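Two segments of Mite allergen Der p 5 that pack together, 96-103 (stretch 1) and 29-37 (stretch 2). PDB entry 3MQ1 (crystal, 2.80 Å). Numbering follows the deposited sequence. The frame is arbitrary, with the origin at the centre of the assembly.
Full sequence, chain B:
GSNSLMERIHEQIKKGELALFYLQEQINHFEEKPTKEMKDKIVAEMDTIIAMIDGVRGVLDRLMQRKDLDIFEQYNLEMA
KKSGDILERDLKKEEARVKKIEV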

ATOM      1  N   ALA B  96     -17.210 -26.561 -15.520  1.00 82.14           N
ATOM      2  CA  ALA B  96     -18.656 -26.401 -15.596  1.00 87.13           C
ATOM      3  C   ALA B  96     -19.081 -26.068 -17.020  1.00 96.02           C
ATOM      4  O   ALA B  96     -20.036 -26.641 -17.544  1.00 92.17           O
ATOM      5  CB  ALA B  96     -19.122 -25.321 -14.633  1.00 83.19           C
ATOM      6  N   ARG B  97     -18.363 -25.137 -17.642  1.00 91.64           N
ATOM      7  CA  ARG B  97     -18.642 -24.748 -19.019  1.00 98.26           C
ATOM      8  C   ARG B  97     -18.446 -25.935 -19.956  1.00110.64           C
ATOM      9  O   ARG B  97     -19.160 -26.082 -20.947  1.00125.70           O
ATOM     10  CB  ARG B  97     -17.735 -23.592 -19.444  1.00 67.14           C
ATOM     11  CG  ARG B  97     -18.095 -22.984 -20.792  1.00 87.00           C
ATOM     12  CD  ARG B  97     -17.041 -21.989 -21.254  1.00 81.77           C
ATOM     13  NE  ARG B  97     -15.787 -22.647 -21.608  1.00 92.28           N
ATOM     14  CZ  ARG B  97     -15.499 -23.096 -22.825  1.00101.11           C
ATOM     15  NH1 ARG B  97     -16.376 -22.959 -23.810  1.00110.20           N
ATOM     16  NH2 ARG B  97     -14.332 -23.683 -23.060  1.00 89.41           N
ATOM     17  N   VAL B  98     -17.473 -26.779 -19.631  1.00 99.55           N
ATOM     18  CA  VAL B  98     -17.184 -27.965 -20.428  1.00105.81           C
ATOM     19  C   VAL B  98     -18.303 -28.995 -20.312  1.00114.57           C
ATOM     20  O   VAL B  98     -18.701 -29.607 -21.302  1.00123.25           O
ATOM     21  CB  VAL B  98     -15.852 -28.616 -20.004  1.00101.82           C
ATOM     22  CG1 VAL B  98     -15.645 -29.932 -20.739  1.00110.66           C
ATOM     23  CG2 VAL B  98     -14.691 -27.667 -20.261  1.00 82.68           C
ATOM     24  N   LYS B  99     -18.808 -29.178 -19.097  1.00103.75           N
ATOM     25  CA  LYS B  99     -19.873 -30.143 -18.848  1.00 90.36           C
ATOM     26  C   LYS B  99     -21.179 -29.730 -19.521  1.00102.81           C
ATOM     27  O   LYS B  99     -21.904 -30.571 -20.054  1.00 99.32           O
ATOM     28  CB  LYS B  99     -20.094 -30.329 -17.345  1.00 87.30           C
ATOM     29  CG  LYS B  99     -18.923 -30.972 -16.618  1.00 85.04           C
ATOM     30  CD  LYS B  99     -19.243 -31.184 -15.147  1.00 86.17           C
ATOM     31  CE  LYS B  99     -18.095 -31.867 -14.423  1.00 86.29           C
ATOM     32  NZ  LYS B  99     -18.405 -32.092 -12.984  1.00 93.97           N
ATOM     33  N   LYS B 100     -21.474 -28.435 -19.495  1.00105.93           N
ATOM     34  CA  LYS B 100     -22.712 -27.922 -20.072  1.00105.34           C
ATOM     35  C   LYS B 100     -22.628 -27.808 -21.592  1.00107.32           C
ATOM     36  O   LYS B 100     -23.345 -27.016 -22.204  1.00106.37           O
ATOM     37  CB  LYS B 100     -23.075 -26.567 -19.459  1.00102.03           C
ATOM     38  CG  LYS B 100     -22.061 -25.468 -19.730  1.00106.35           C
ATOM     39  CD  LYS B 100     -22.496 -24.151 -19.107  1.00100.75           C
ATOM     40  N   ILE B 101     -21.750 -28.601 -22.195  1.00104.50           N
ATOM     41  CA  ILE B 101     -21.616 -28.633 -23.646  1.00102.90           C
ATOM     42  C   ILE B 101     -22.323 -29.849 -24.233  1.00122.63           C
ATOM     43  O   ILE B 101     -22.052 -30.986 -23.846  1.00121.96           O
ATOM     44  CB  ILE B 101     -20.137 -28.642 -24.082  1.00 89.06           C
ATOM     45  CG1 ILE B 101     -19.501 -27.274 -23.830  1.00 96.90           C
ATOM     46  CG2 ILE B 101     -20.017 -29.012 -25.552  1.00 74.13           C
ATOM     47  CD1 ILE B 101     -18.074 -27.164 -24.321  1.00106.18           C
ATOM     48  N   GLU B 102     -23.235 -29.600 -25.169  1.00125.56           N
ATOM     49  CA  GLU B 102     -23.997 -30.665 -25.810  1.00127.20           C
ATOM     50  C   GLU B 102     -23.081 -31.715 -26.429  1.00133.83           C
ATOM     51  O   GLU B 102     -22.336 -31.429 -27.366  1.00127.00           O
ATOM     52  CB  GLU B 102     -24.925 -30.084 -26.879  1.00126.30           C
ATOM     53  CG  GLU B 102     -25.751 -31.123 -27.621  1.00122.47           C
ATOM     54  CD  GLU B 102     -26.619 -30.510 -28.703  1.00137.36           C
ATOM     55  OE1 GLU B 102     -26.554 -29.277 -28.892  1.00139.81           O
ATOM     56  OE2 GLU B 102     -27.366 -31.261 -29.366  1.00142.05           O
ATOM     57  N   VAL B 103     -23.140 -32.932 -25.898  1.00140.60           N
ATOM     58  CA  VAL B 103     -22.319 -34.028 -26.400  1.00139.96           C
ATOM     59  C   VAL B 103     -23.180 -35.116 -27.034  1.00145.47           C
ATOM     60  O   VAL B 103     -23.275 -35.210 -28.258  1.00148.24           O
ATOM     61  CB  VAL B 103     -21.463 -34.651 -25.282  1.00128.92           C
TER
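Stretch 2 29-37: HFEEKPTKE

A salt bridge between Arg97 and Glu31 is the polar anchor of stretch 2 on stretch 1. Arg97 NH2 donates to Glu31 OE1 at 2.9 Å with an N-H...O angle of 161°, and Arg97 NH1 reaches the same oxygen, Glu31 OE1, at 3.3 Å and a more bent 137°. One carboxylate oxygen therefore takes both hydrogen bonds, lying at the edge of the guanidinium and near its plane, where the N-H bonds point. The CA-to-CB bonds of both residues run sideways to the opposing stretch, and the length of the two side chains closes the gap: Arg97 is t, t, p through chi3, with chi4 at 90°, and Glu31 is m, t through chi2. Arg97 NE and NH2 are also hydrogen-bonded elsewhere in the structure, which further ties down the guanidinium.

These are the only hydrogen bonds between the stretches; the remaining contact is packing between two chain segments that are each leaving a helix. Stretch 1 is helical through Lys99, and Lys100, at phi/psi -79/24, is the first residue to depart from helical angles. The Lys100 N to Ala96 O bond of 3.0 Å belongs to the last turn, and a weak bond from Ile101 N to Val98 O, 3.3 Å, follows; Ile101 and Glu102 are then extended. Stretch 2 is helical through Glu32 and breaks at Lys33 (-153/82), whose N lies 3.3 Å from His29 O and, in a weak bond, 3.1 Å from Phe30 O. Pro34 and Thr35 continue in extended form before a new helix starts at Lys36. Thr35, chi1 t, caps that helix: its OG1 accepts a weak hydrogen bond from Glu37 N at 3.3 Å.

Along the contact the two chains advance in the same general direction, from Arg97 beside Glu31 to Val103 beside Pro34. Ile101 is central to the packing. Its CA-to-CB bond points toward stretch 2, and with chi1 m and chi2 t its CG2 and CD1 both touch the ring, at 3.8 and 3.9 Å from Phe30 CE2; CG2 is also 4.2 Å from Pro34 CG, and CD1 is 4.1 Å from Glu31 CG, so the aliphatic part of the salt-bridging glutamate also joins the apolar surface. Phe30 is buried, chi1 t, and its CA-to-CB bond points toward stretch 1; besides Ile101 it meets Val98, whose CG1 is 4.2 Å from Phe30 CE2 and whose carbonyl O is 4.0 Å from that same Phe30 CE2.

Farther along, the backbones draw together, with Val103 CA and Pro34 CA 5.0 Å apart. Pro34 CB lies 3.4 Å from Glu102 O and 3.9 Å from Val103 CA, whereas the CA-to-CB bond of Glu102 points away from stretch 2. Val103 is modelled only to CB, which sits 4.3 Å from Pro34 CB and 4.3 Å from Thr35 N. Together the stretches bury 339 Å², summed over both sides.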

ATOM      1  N   HIS B  29     -10.135 -28.650 -28.847  1.00 94.45           N
ATOM      2  CA  HIS B  29     -10.492 -29.711 -29.783  1.00112.67           C
ATOM      3  C   HIS B  29     -11.814 -30.370 -29.404  1.00113.69           C
ATOM      4  O   HIS B  29     -12.578 -30.794 -30.272  1.00127.46           O
ATOM      5  CB  HIS B  29      -9.384 -30.762 -29.855  1.00109.25           C
ATOM      6  CG  HIS B  29      -9.755 -31.976 -30.648  1.00125.18           C
ATOM      7  ND1 HIS B  29      -9.718 -32.007 -32.026  1.00133.85           N
ATOM      8  CD2 HIS B  29     -10.170 -33.205 -30.255  1.00133.38           C
ATOM      9  CE1 HIS B  29     -10.095 -33.200 -32.448  1.00144.27           C
ATOM     10  NE2 HIS B  29     -10.374 -33.946 -31.394  1.00143.67           N
ATOM     11  N   PHE B  30     -12.076 -30.455 -28.104  1.00 89.94           N
ATOM     12  CA  PHE B  30     -13.314 -31.046 -27.612  1.00 83.12           C
ATOM     13  C   PHE B  30     -14.532 -30.334 -28.192  1.00100.18           C
ATOM     14  O   PHE B  30     -15.481 -30.975 -28.641  1.00116.28           O
ATOM     15  CB  PHE B  30     -13.359 -31.007 -26.083  1.00 79.13           C
ATOM     16  CG  PHE B  30     -14.677 -31.431 -25.503  1.00 82.80           C
ATOM     17  CD1 PHE B  30     -14.964 -32.771 -25.303  1.00 99.33           C
ATOM     18  CD2 PHE B  30     -15.630 -30.488 -25.156  1.00 80.92           C
ATOM     19  CE1 PHE B  30     -16.178 -33.162 -24.771  1.00111.12           C
ATOM     20  CE2 PHE B  30     -16.846 -30.873 -24.623  1.00103.31           C
ATOM     21  CZ  PHE B  30     -17.120 -32.212 -24.430  1.00112.95           C
ATOM     22  N   GLU B  31     -14.496 -29.005 -28.182  1.00 89.55           N
ATOM     23  CA  GLU B  31     -15.598 -28.205 -28.704  1.00103.50           C
ATOM     24  C   GLU B  31     -15.825 -28.484 -30.186  1.00112.50           C
ATOM     25  O   GLU B  31     -16.965 -28.524 -30.652  1.00110.54           O
ATOM     26  CB  GLU B  31     -15.330 -26.716 -28.486  1.00108.91           C
ATOM     27  CG  GLU B  31     -15.066 -26.339 -27.038  1.00104.99           C
ATOM     28  CD  GLU B  31     -14.848 -24.850 -26.855  1.00116.05           C
ATOM     29  OE1 GLU B  31     -14.276 -24.454 -25.818  1.00119.34           O
ATOM     30  OE2 GLU B  31     -15.248 -24.075 -27.750  1.00128.86           O
ATOM     31  N   GLU B  32     -14.735 -28.676 -30.922  1.00116.14           N
ATOM     32  CA  GLU B  32     -14.813 -28.949 -32.353  1.00120.50           C
ATOM     33  C   GLU B  32     -15.608 -30.221 -32.630  1.00124.29           C
ATOM     34  O   GLU B  32     -16.310 -30.318 -33.637  1.00136.78           O
ATOM     35  CB  GLU B  32     -13.412 -29.063 -32.955  1.00121.69           C
ATOM     36  CG  GLU B  32     -12.558 -27.817 -32.782  1.00130.06           C
ATOM     37  CD  GLU B  32     -11.196 -27.950 -33.433  1.00138.09           C
ATOM     38  OE1 GLU B  32     -10.954 -28.976 -34.103  1.00135.85           O
ATOM     39  OE2 GLU B  32     -10.368 -27.029 -33.277  1.00145.57           O
ATOM     40  N   LYS B  33     -15.491 -31.194 -31.732  1.00113.91           N
ATOM     41  CA  LYS B  33     -16.206 -32.456 -31.873  1.00112.26           C
ATOM     42  C   LYS B  33     -16.467 -33.093 -30.512  1.00106.10           C
ATOM     43  O   LYS B  33     -15.720 -33.972 -30.079  1.00 98.11           O
ATOM     44  CB  LYS B  33     -15.422 -33.421 -32.764  1.00116.85           C
ATOM     45  N   PRO B  34     -17.532 -32.646 -29.831  1.00 98.96           N
ATOM     46  CA  PRO B  34     -17.901 -33.146 -28.502  1.00105.65           C
ATOM     47  C   PRO B  34     -18.082 -34.660 -28.485  1.00116.59           C
ATOM     48  O   PRO B  34     -18.516 -35.244 -29.479  1.00131.34           O
ATOM     49  CB  PRO B  34     -19.239 -32.453 -28.229  1.00113.38           C
ATOM     50  CG  PRO B  34     -19.199 -31.218 -29.056  1.00110.91           C
ATOM     51  CD  PRO B  34     -18.451 -31.593 -30.299  1.00103.93           C
ATOM     52  N   THR B  35     -17.750 -35.283 -27.359  1.00107.50           N
ATOM     53  CA  THR B  35     -17.896 -36.726 -27.204  1.00104.78           C
ATOM     54  C   THR B  35     -17.890 -37.121 -25.730  1.00110.11           C
ATOM     55  O   THR B  35     -17.165 -36.538 -24.924  1.00100.92           O
ATOM     56  CB  THR B  35     -16.788 -37.493 -27.950  1.00106.97           C
ATOM     57  OG1 THR B  35     -16.866 -38.886 -27.627  1.00115.32           O
ATOM     58  CG2 THR B  35     -15.418 -36.964 -27.563  1.00104.76           C
ATOM     59  N   LYS B  36     -18.701 -38.116 -25.387  1.00119.95           N
ATOM     60  CA  LYS B  36     -18.841 -38.555 -24.003  1.00116.37           C
ATOM     61  C   LYS B  36     -17.565 -39.199 -23.469  1.00105.08           C
ATOM     62  O   LYS B  36     -17.428 -39.415 -22.264  1.00 91.49           O
ATOM     63  CB  LYS B  36     -20.016 -39.527 -23.866  1.00111.60           C
ATOM     64  N   GLU B  37     -16.636 -39.506 -24.367  1.00107.13           N
ATOM     65  CA  GLU B  37     -15.378 -40.133 -23.976  1.00108.92           C
ATOM     66  C   GLU B  37     -14.345 -39.092 -23.559  1.00111.75           C
ATOM     67  O   GLU B  37     -13.738 -39.201 -22.494  1.00112.89           O
ATOM     68  CB  GLU B  37     -14.835 -41.001 -25.112  1.00115.44           C
ATOM     69  CG  GLU B  37     -15.782 -42.110 -25.543  1.00139.22           C
ATOM     70  CD  GLU B  37     -15.193 -42.992 -26.624  1.00152.42           C
ATOM     71  OE1 GLU B  37     -13.982 -42.868 -26.903  1.00160.14           O
ATOM     72  OE2 GLU B  37     -15.942 -43.814 -27.195  1.00145.57           O
TER